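Local coordinates for tyrosine specific protein phosphatase, putative (Trypanosoma brucei, PDB 3M4U) that removes phosphate from tyrosine in proteins, dephosphorylating the nucleolar protein NOPP44/46, and acts as a life cycle switch of the parasite, at residues A[261-266]-A[272-277]; A[18-23]-A[282-287]; A[105-110]-A[154-159]. All blocks are in the same frame, centred on the assembly; numbering follows the deposited sequence.

Contact 1 (A[261-266]-A[272-277])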
loop_
_atom_site.group_PDB
_atom_site.type_symbol
_atom_site.label_atom_id
_atom_site.label_comp_id
_atom_site.label_asym_id
_atom_site.label_seq_id
_atom_site.Cartn_x
_atom_site.Cartn_y
_atom_site.Cartn_z
ATOM N N SER A 261 9.952 -2.367 15.046
ATOM C CA SER A 261 8.914 -1.523 15.626
ATOM C C SER A 261 8.020 -0.944 14.546
ATOM O O SER A 261 6.801 -0.866 14.715
ATOM C CB SER A 261 9.537 -0.395 16.441
ATOM O OG SER A 261 10.240 -0.931 17.545
ATOM N N ILE A 262 8.642 -0.531 13.442
ATOM C CA ILE A 262 7.908 0.016 12.324
ATOM C C ILE A 262 6.863 -0.994 11.892
ATOM O O ILE A 262 5.702 -0.643 11.667
ATOM C CB ILE A 262 8.826 0.334 11.152
ATOM C CG1 ILE A 262 9.618 1.599 11.446
ATOM C CG2 ILE A 262 8.014 0.510 9.873
ATOM C CD1 ILE A 262 10.707 1.867 10.440
ATOM N N VAL A 263 7.268 -2.253 11.798
ATOM C CA VAL A 263 6.329 -3.260 11.358
ATOM C C VAL A 263 5.269 -3.527 12.438
ATOM O O VAL A 263 4.082 -3.670 12.126
ATOM C CB VAL A 263 7.022 -4.555 10.923
ATOM C CG1 VAL A 263 5.990 -5.628 10.651
ATOM C CG2 VAL A 263 7.850 -4.318 9.681
ATOM N N ALA A 264 5.700 -3.564 13.697
ATOM C CA ALA A 264 4.796 -3.751 14.837
ATOM C C ALA A 264 3.732 -2.659 14.889
ATOM O O ALA A 264 2.560 -2.932 15.146
ATOM C CB ALA A 264 5.579 -3.778 16.149
ATOM N N ALA A 265 4.152 -1.423 14.652
ATOM C CA ALA A 265 3.236 -0.295 14.667
ATOM C C ALA A 265 2.264 -0.413 13.509
ATOM O O ALA A 265 1.081 -0.109 13.662
ATOM C CB ALA A 265 4.000 1.007 14.590
ATOM N N MET A 266 2.756 -0.871 12.355
ATOM C CA MET A 266 1.881 -1.070 11.198
ATOM C C MET A 266 0.825 -2.142 11.457
ATOM O O MET A 266 -0.363 -1.944 11.168
ATOM C CB MET A 266 2.672 -1.376 9.915
ATOM C CG MET A 266 3.244 -0.128 9.233
ATOM S SD MET A 266 3.940 -0.454 7.601
ATOM C CE MET A 266 4.977 -1.889 7.933
ATOM N N GLY A 272 -2.371 -7.408 9.783
ATOM C CA GLY A 272 -1.781 -8.199 8.712
ATOM C C GLY A 272 -0.677 -7.519 7.910
ATOM O O GLY A 272 0.014 -8.157 7.116
ATOM N N MET A 273 -0.519 -6.215 8.096
ATOM C CA MET A 273 0.507 -5.479 7.361
ATOM C C MET A 273 1.820 -6.258 7.312
ATOM O O MET A 273 2.406 -6.555 8.353
ATOM C CB MET A 273 0.706 -4.091 7.964
ATOM C CG MET A 273 -0.517 -3.201 7.801
ATOM S SD MET A 273 -0.780 -2.682 6.081
ATOM C CE MET A 273 0.182 -1.151 6.051
ATOM N N VAL A 274 2.264 -6.581 6.095
ATOM C CA VAL A 274 3.428 -7.448 5.858
ATOM C C VAL A 274 3.103 -8.919 6.128
ATOM O O VAL A 274 3.041 -9.349 7.283
ATOM C CB VAL A 274 4.674 -7.039 6.669
ATOM C CG1 VAL A 274 5.877 -7.782 6.131
ATOM C CG2 VAL A 274 4.894 -5.537 6.583
ATOM N N GLN A 275 2.896 -9.681 5.057
ATOM C CA GLN A 275 2.303 -11.016 5.176
ATOM C C GLN A 275 3.308 -12.137 5.285
ATOM O O GLN A 275 3.009 -13.169 5.864
ATOM C CB GLN A 275 1.381 -11.322 3.997
ATOM C CG GLN A 275 -0.056 -10.888 4.182
ATOM C CD GLN A 275 -0.904 -11.159 2.945
ATOM O OE1 GLN A 275 -2.115 -11.385 3.040
ATOM N NE2 GLN A 275 -0.268 -11.143 1.775
ATOM N N ARG A 276 4.487 -11.945 4.705
ATOM C CA ARG A 276 5.450 -13.033 4.589
ATOM C C ARG A 276 6.809 -12.634 5.116
ATOM O O ARG A 276 7.207 -11.459 5.056
ATOM C CB ARG A 276 5.586 -13.488 3.134
ATOM C CG ARG A 276 4.300 -13.994 2.497
ATOM C CD ARG A 276 3.912 -15.362 3.003
ATOM N NE ARG A 276 3.251 -16.166 1.974
ATOM C CZ ARG A 276 1.927 -16.273 1.845
ATOM N NH1 ARG A 276 1.118 -15.617 2.687
ATOM N NH2 ARG A 276 1.408 -17.030 0.873
ATOM N N LEU A 277 7.520 -13.635 5.621
ATOM C CA LEU A 277 8.883 -13.461 6.090
ATOM C C LEU A 277 9.690 -12.758 5.012
ATOM O O LEU A 277 10.377 -11.776 5.275
ATOM C CB LEU A 277 9.508 -14.821 6.414
ATOM C CG LEU A 277 11.004 -14.783 6.750
ATOM C CD1 LEU A 277 11.255 -13.836 7.900
ATOM C CD2 LEU A 277 11.546 -16.184 7.069
#
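M266, on the last stretch of helix 258-269, and M273, in the irregular segment 272-277, bring their CA atoms to 6.0 Å of each other as the chain doubles back beside the helix it has just left. Their side chains cross at about a right angle, with M266 CB 3.9 Å from M273 CB. M273 CG also rests against the backbone carbonyl of M266, 3.6 Å from its O. Flexible and unbranched, M266 can fit a bent path: its CG stands anti to the carbonyl carbon, and the turn at chi3 (-49°) carries CE to within 3.9 Å of V274 CG2. One helical turn earlier, V263 CG1 meets that same methyl at 4.2 Å, so the valine branch is touched by both helix residues. K267 NZ, next along the helix, donates hydrogen bonds to the carbonyl oxygens of M273 and V274, while V274 pairs by backbone with I233 of the HCSAGIGR signature loop. By its sequence and place after the helix, the segment probably corresponds to the Q-loop of classical tyrosine phosphatases. Apolar side chains packed on each other and on a carbonyl imply van der Waals contact alone; polar links come from K267 and I233.

Contact 2 (A[18-23]-A[282-287])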
loop_
_atom_site.group_PDB
_atom_site.type_symbol
_atom_site.label_atom_id
_atom_site.label_comp_id
_atom_site.label_asym_id
_atom_site.label_seq_id
_atom_site.Cartn_x
_atom_site.Cartn_y
_atom_site.Cartn_z
ATOM N N TYR A 18 18.996 -14.262 8.827
ATOM C CA TYR A 18 17.778 -14.942 8.433
ATOM C C TYR A 18 17.051 -15.467 9.682
ATOM O O TYR A 18 15.890 -15.101 9.957
ATOM C CB TYR A 18 18.101 -16.069 7.459
ATOM C CG TYR A 18 16.895 -16.876 7.057
ATOM C CD1 TYR A 18 16.231 -16.621 5.863
ATOM C CD2 TYR A 18 16.406 -17.885 7.887
ATOM C CE1 TYR A 18 15.117 -17.354 5.495
ATOM C CE2 TYR A 18 15.290 -18.625 7.531
ATOM C CZ TYR A 18 14.650 -18.355 6.333
ATOM O OH TYR A 18 13.541 -19.090 5.971
ATOM N N SER A 19 17.749 -16.309 10.438
ATOM C CA SER A 19 17.238 -16.832 11.699
ATOM C C SER A 19 16.618 -15.730 12.552
ATOM O O SER A 19 15.561 -15.920 13.161
ATOM C CB SER A 19 18.371 -17.535 12.469
ATOM O OG SER A 19 18.206 -17.428 13.879
ATOM N N ARG A 20 17.291 -14.584 12.603
ATOM C CA ARG A 20 16.816 -13.443 13.385
ATOM C C ARG A 20 15.530 -12.864 12.788
ATOM O O ARG A 20 14.580 -12.544 13.506
ATOM C CB ARG A 20 17.883 -12.338 13.463
ATOM C CG ARG A 20 17.411 -11.129 14.264
ATOM C CD ARG A 20 18.312 -9.911 14.166
ATOM N NE ARG A 20 17.607 -8.755 14.719
ATOM C CZ ARG A 20 18.183 -7.630 15.136
ATOM N NH1 ARG A 20 19.501 -7.489 15.071
ATOM N NH2 ARG A 20 17.436 -6.645 15.630
ATOM N N MET A 21 15.510 -12.709 11.472
ATOM C CA MET A 21 14.314 -12.207 10.818
ATOM C C MET A 21 13.179 -13.189 11.037
ATOM O O MET A 21 12.039 -12.783 11.300
ATOM C CB MET A 21 14.559 -11.949 9.329
ATOM C CG MET A 21 15.556 -10.814 9.107
ATOM S SD MET A 21 15.813 -10.318 7.390
ATOM C CE MET A 21 16.291 -11.872 6.635
ATOM N N GLN A 22 13.491 -14.479 10.967
ATOM C CA GLN A 22 12.446 -15.479 11.119
ATOM C C GLN A 22 11.794 -15.427 12.503
ATOM O O GLN A 22 10.561 -15.315 12.607
ATOM C CB GLN A 22 12.952 -16.873 10.750
ATOM C CG GLN A 22 12.792 -17.933 11.814
ATOM C CD GLN A 22 13.923 -18.955 11.743
ATOM O OE1 GLN A 22 14.446 -19.235 10.655
ATOM N NE2 GLN A 22 14.322 -19.498 12.901
ATOM N N ARG A 23 12.591 -15.460 13.570
ATOM C CA ARG A 23 11.971 -15.443 14.893
ATOM C C ARG A 23 11.376 -14.077 15.231
ATOM O O ARG A 23 10.418 -13.984 15.999
ATOM C CB ARG A 23 12.889 -15.986 16.002
ATOM C CG ARG A 23 14.093 -15.136 16.351
ATOM C CD ARG A 23 14.981 -15.839 17.390
ATOM N NE ARG A 23 16.311 -15.237 17.429
ATOM C CZ ARG A 23 17.324 -15.655 16.686
ATOM N NH1 ARG A 23 17.149 -16.695 15.877
ATOM N NH2 ARG A 23 18.503 -15.045 16.757
ATOM N N VAL A 282 12.616 -7.884 2.802
ATOM C CA VAL A 282 12.783 -6.758 1.887
ATOM C C VAL A 282 13.040 -5.448 2.644
ATOM O O VAL A 282 13.947 -4.682 2.299
ATOM C CB VAL A 282 11.553 -6.632 0.949
ATOM C CG1 VAL A 282 11.458 -5.244 0.313
ATOM C CG2 VAL A 282 11.602 -7.711 -0.105
ATOM N N ILE A 283 12.260 -5.207 3.695
ATOM C CA ILE A 283 12.426 -3.989 4.495
ATOM C C ILE A 283 13.825 -3.905 5.117
ATOM O O ILE A 283 14.464 -2.846 5.077
ATOM C CB ILE A 283 11.335 -3.863 5.592
ATOM C CG1 ILE A 283 9.952 -4.054 4.973
ATOM C CG2 ILE A 283 11.391 -2.501 6.268
ATOM C CD1 ILE A 283 8.852 -4.081 5.991
ATOM N N TYR A 284 14.300 -5.015 5.680
ATOM C CA TYR A 284 15.648 -5.055 6.250
ATOM C C TYR A 284 16.681 -4.820 5.177
ATOM O O TYR A 284 17.665 -4.125 5.392
ATOM C CB TYR A 284 15.936 -6.402 6.918
ATOM C CG TYR A 284 15.696 -6.428 8.403
ATOM C CD1 TYR A 284 16.480 -5.668 9.266
ATOM C CD2 TYR A 284 14.678 -7.208 8.949
ATOM C CE1 TYR A 284 16.254 -5.680 10.648
ATOM C CE2 TYR A 284 14.453 -7.237 10.320
ATOM C CZ TYR A 284 15.253 -6.478 11.165
ATOM O OH TYR A 284 15.033 -6.503 12.527
ATOM N N MET A 285 16.440 -5.403 4.010
ATOM C CA MET A 285 17.397 -5.336 2.930
ATOM C C MET A 285 17.448 -3.943 2.337
ATOM O O MET A 285 18.435 -3.569 1.716
ATOM C CB MET A 285 17.042 -6.338 1.848
ATOM C CG MET A 285 17.252 -7.788 2.218
ATOM S SD MET A 285 16.774 -8.801 0.796
ATOM C CE MET A 285 16.946 -10.455 1.471
ATOM N N THR A 286 16.372 -3.185 2.509
ATOM C CA THR A 286 16.328 -1.827 2.008
ATOM C C THR A 286 17.204 -1.003 2.922
ATOM O O THR A 286 18.006 -0.194 2.465
ATOM C CB THR A 286 14.894 -1.264 2.036
ATOM O OG1 THR A 286 14.042 -2.105 1.254
ATOM C CG2 THR A 286 14.866 0.156 1.458
ATOM N N VAL A 287 17.039 -1.225 4.223
ATOM C CA VAL A 287 17.878 -0.605 5.258
ATOM C C VAL A 287 19.370 -0.930 5.121
ATOM O O VAL A 287 20.204 -0.020 5.035
ATOM C CB VAL A 287 17.436 -1.060 6.653
ATOM C CG1 VAL A 287 18.409 -0.544 7.721
ATOM C CG2 VAL A 287 16.005 -0.602 6.919
#
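Y284 and M21 carry the meeting of helices 14-31 and 277-290, with R20 at the phenolic end of the ring. The thioether of M21 and the tyrosine slide past each other in opposite directions. M21 SD comes 3.7 Å from Y284 CD2 and 3.9 Å from Y284 CB, and M21 CG lies 3.7 Å from that same CD2. The sulfur sits 4.6 Å from the centroid of the Y284 ring, 50° off the ring normal, an oblique Met-aromatic contact. Methionine suits this place because its flexible thioether lets SD and CG lie along the CD2 side of the ring, while CE, turned by chi3 (-56°), bends away from it. L277 and A281 also touch M21, so it is embedded against the helix as well as the ring.

Tyrosine suits position 284 because it combines an apolar ring for the buried interface with a hydroxyl that bonds to a carboxylate. Y284 OH is hydrogen-bonded to E24 OE1, and the other oxygen of E24 takes a salt bridge from R20 NE. R20, extended from CG to NE, thus reaches the ring's far end without bonding it: R20 NH2 stays 3.9 Å from Y284 OH, with the guanidinium and ring planes 64° apart. D256 pairs with R20 NH1, so the guanidinium is shared between two acids. Y280 adds an edge-to-face ring contact to Y284. The arrangement is two helices joined by an apolar Met-aromatic contact with an Arg-Glu-Tyr polar cluster at the phenolic end, here linking the N-terminal helix to the C-terminal helical layer of the phosphatase domain.

Contact 3 (A[105-110]-A[154-159])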
loop_
_atom_site.group_PDB
_atom_site.type_symbol
_atom_site.label_atom_id
_atom_site.label_comp_id
_atom_site.label_asym_id
_atom_site.label_seq_id
_atom_site.Cartn_x
_atom_site.Cartn_y
_atom_site.Cartn_z
ATOM N N ASP A 105 -17.243 4.494 -3.994
ATOM C CA ASP A 105 -16.741 4.903 -2.680
ATOM C C ASP A 105 -15.236 5.207 -2.691
ATOM O O ASP A 105 -14.784 6.171 -2.072
ATOM C CB ASP A 105 -17.057 3.829 -1.644
ATOM C CG ASP A 105 -18.451 3.992 -1.036
ATOM O OD1 ASP A 105 -19.038 5.102 -1.134
ATOM O OD2 ASP A 105 -18.948 3.014 -0.434
ATOM N N PHE A 106 -14.474 4.377 -3.401
ATOM C CA PHE A 106 -13.029 4.548 -3.546
ATOM C C PHE A 106 -12.731 5.882 -4.235
ATOM O O PHE A 106 -12.042 6.760 -3.687
ATOM C CB PHE A 106 -12.459 3.370 -4.359
ATOM C CG PHE A 106 -10.961 3.409 -4.540
ATOM C CD1 PHE A 106 -10.104 3.036 -3.505
ATOM C CD2 PHE A 106 -10.409 3.794 -5.750
ATOM C CE1 PHE A 106 -8.728 3.055 -3.676
ATOM C CE2 PHE A 106 -9.037 3.815 -5.929
ATOM C CZ PHE A 106 -8.192 3.446 -4.887
ATOM N N LEU A 107 -13.266 6.031 -5.444
ATOM C CA LEU A 107 -13.109 7.261 -6.201
ATOM C C LEU A 107 -13.601 8.471 -5.419
ATOM O O LEU A 107 -12.966 9.522 -5.457
ATOM C CB LEU A 107 -13.871 7.172 -7.515
ATOM C CG LEU A 107 -13.456 6.012 -8.409
ATOM C CD1 LEU A 107 -14.301 6.046 -9.675
ATOM C CD2 LEU A 107 -11.951 6.079 -8.708
ATOM N N GLU A 108 -14.734 8.330 -4.728
ATOM C CA GLU A 108 -15.325 9.471 -4.028
ATOM C C GLU A 108 -14.368 9.950 -2.958
ATOM O O GLU A 108 -14.193 11.148 -2.733
ATOM C CB GLU A 108 -16.665 9.114 -3.378
ATOM C CG GLU A 108 -16.995 10.019 -2.191
ATOM C CD GLU A 108 -18.430 9.877 -1.687
ATOM O OE1 GLU A 108 -19.115 8.895 -2.069
ATOM O OE2 GLU A 108 -18.867 10.754 -0.897
ATOM N N THR A 109 -13.742 8.986 -2.302
ATOM C CA THR A 109 -12.837 9.294 -1.221
ATOM C C THR A 109 -11.625 10.050 -1.751
ATOM O O THR A 109 -11.244 11.096 -1.215
ATOM C CB THR A 109 -12.451 8.017 -0.469
ATOM O OG1 THR A 109 -13.601 7.540 0.246
ATOM C CG2 THR A 109 -11.348 8.299 0.520
ATOM N N LEU A 110 -11.043 9.544 -2.830
ATOM C CA LEU A 110 -9.923 10.239 -3.438
ATOM C C LEU A 110 -10.283 11.720 -3.696
ATOM O O LEU A 110 -9.459 12.615 -3.478
ATOM C CB LEU A 110 -9.481 9.544 -4.732
ATOM C CG LEU A 110 -9.168 8.046 -4.714
ATOM C CD1 LEU A 110 -8.655 7.605 -6.077
ATOM C CD2 LEU A 110 -8.148 7.699 -3.635
ATOM N N ILE A 154 -20.031 8.608 -10.712
ATOM C CA ILE A 154 -18.721 9.241 -10.659
ATOM C C ILE A 154 -17.944 8.950 -11.933
ATOM O O ILE A 154 -17.884 7.805 -12.384
ATOM C CB ILE A 154 -17.920 8.766 -9.446
ATOM C CG1 ILE A 154 -18.695 9.075 -8.165
ATOM C CG2 ILE A 154 -16.568 9.440 -9.409
ATOM C CD1 ILE A 154 -17.937 8.735 -6.901
ATOM N N LYS A 155 -17.375 9.997 -12.527
ATOM C CA LYS A 155 -16.585 9.824 -13.746
ATOM C C LYS A 155 -15.084 9.904 -13.494
ATOM O O LYS A 155 -14.608 10.689 -12.667
ATOM C CB LYS A 155 -16.990 10.821 -14.847
ATOM C CG LYS A 155 -18.270 10.455 -15.596
ATOM C CD LYS A 155 -19.514 10.632 -14.714
ATOM C CE LYS A 155 -20.808 10.542 -15.529
ATOM N NZ LYS A 155 -21.983 11.078 -14.775
ATOM N N VAL A 156 -14.355 9.068 -14.220
ATOM C CA VAL A 156 -12.911 9.106 -14.205
ATOM C C VAL A 156 -12.449 9.282 -15.638
ATOM O O VAL A 156 -12.670 8.419 -16.490
ATOM C CB VAL A 156 -12.310 7.822 -13.619
ATOM C CG1 VAL A 156 -10.791 7.923 -13.594
ATOM C CG2 VAL A 156 -12.848 7.589 -12.233
ATOM N N THR A 157 -11.818 10.417 -15.903
ATOM C CA THR A 157 -11.352 10.718 -17.245
ATOM C C THR A 157 -9.845 10.883 -17.212
ATOM O O THR A 157 -9.254 11.054 -16.144
ATOM C CB THR A 157 -11.991 12.023 -17.779
ATOM O OG1 THR A 157 -11.385 13.149 -17.136
ATOM C CG2 THR A 157 -13.488 12.037 -17.497
ATOM N N ARG A 158 -9.232 10.821 -18.386
ATOM C CA ARG A 158 -7.824 11.153 -18.525
ATOM C C ARG A 158 -7.600 12.633 -18.260
ATOM O O ARG A 158 -8.538 13.437 -18.262
ATOM C CB ARG A 158 -7.323 10.812 -19.924
ATOM C CG ARG A 158 -7.253 9.331 -20.218
ATOM C CD ARG A 158 -7.153 9.113 -21.713
ATOM N NE ARG A 158 -7.257 7.705 -22.096
ATOM C CZ ARG A 158 -6.239 6.850 -22.105
ATOM N NH1 ARG A 158 -5.028 7.249 -21.731
ATOM N NH2 ARG A 158 -6.432 5.587 -22.482
ATOM N N ASP A 159 -6.345 12.984 -18.018
ATOM C CA ASP A 159 -5.973 14.370 -17.816
ATOM C C ASP A 159 -5.040 14.825 -18.938
ATOM O O ASP A 159 -5.286 15.861 -19.555
ATOM C CB ASP A 159 -5.315 14.562 -16.449
ATOM C CG ASP A 159 -4.992 16.014 -16.164
ATOM O OD1 ASP A 159 -4.672 16.348 -15.000
ATOM O OD2 ASP A 159 -5.073 16.824 -17.109
#
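E108 meets I154 through CB, the base of its side chain, which lies 3.8 Å from I154 CD1, while its flat carboxylate extends elsewhere to a salt bridge with R75. The ring of F106, another flat group of the helix, likewise plays its part outside the interface, in an edge-to-face pairing with Y135 and against L226. Between the two segments the contact is therefore aliphatic.

L107 points its side chain at strand 154-158 and does most of the work. It slides past I154 in the opposite direction, L107 CB being 4.0 Å from I154 CG2. Further out it crosses V156 at about a right angle, and V156 CG2 abuts the forked end of L107, 3.9 Å from L107 CD2. The approach of L107 CD1 to V156 CG2, 3.3 Å, is so close that its exact value is doubtful. The CG of L107 lies beside its backbone N (chi1 -58°), which directs the branched end to the strand. I154 and V156, two residues apart, face the helix together, whereas K155 between them points away, to the side where a charged lysine is readily accommodated. Beta-branched residues suit the extended strand, and leucine, forked at its end, reaches both of them. F146 of the neighbouring strand 143-146 also touches L107.

The helix and strand axes approach to 9.2 Å at 72°, so the helix runs steeply across the strand. Such a helix laid against one face of a mixed sheet is characteristic of the alpha/beta fold of protein tyrosine phosphatases.

In the fold
Following the chain from the N terminus, helix 14-31 comes first; its partner segment in contact 2, 282-287, lies some 260 residues later. Helix 103-112 opens contact 3, which closes at strand 154-158 of the sheet, well inside the long loop bounded by contact 2. Contact 1 comes next in series, closing the short turn after helix 258-269, and it too is nested within contact 2. Helix 277-290 follows directly and closes that outer loop. Contacts 1 and 2, with centres about 12 Å apart, lie on the same side of the chain's centre and touch through L277 and through V263 with I283. Contact 3 lies across the chain's centre, about 30 Å from the centre of contact 1, tying a helix to the sheet.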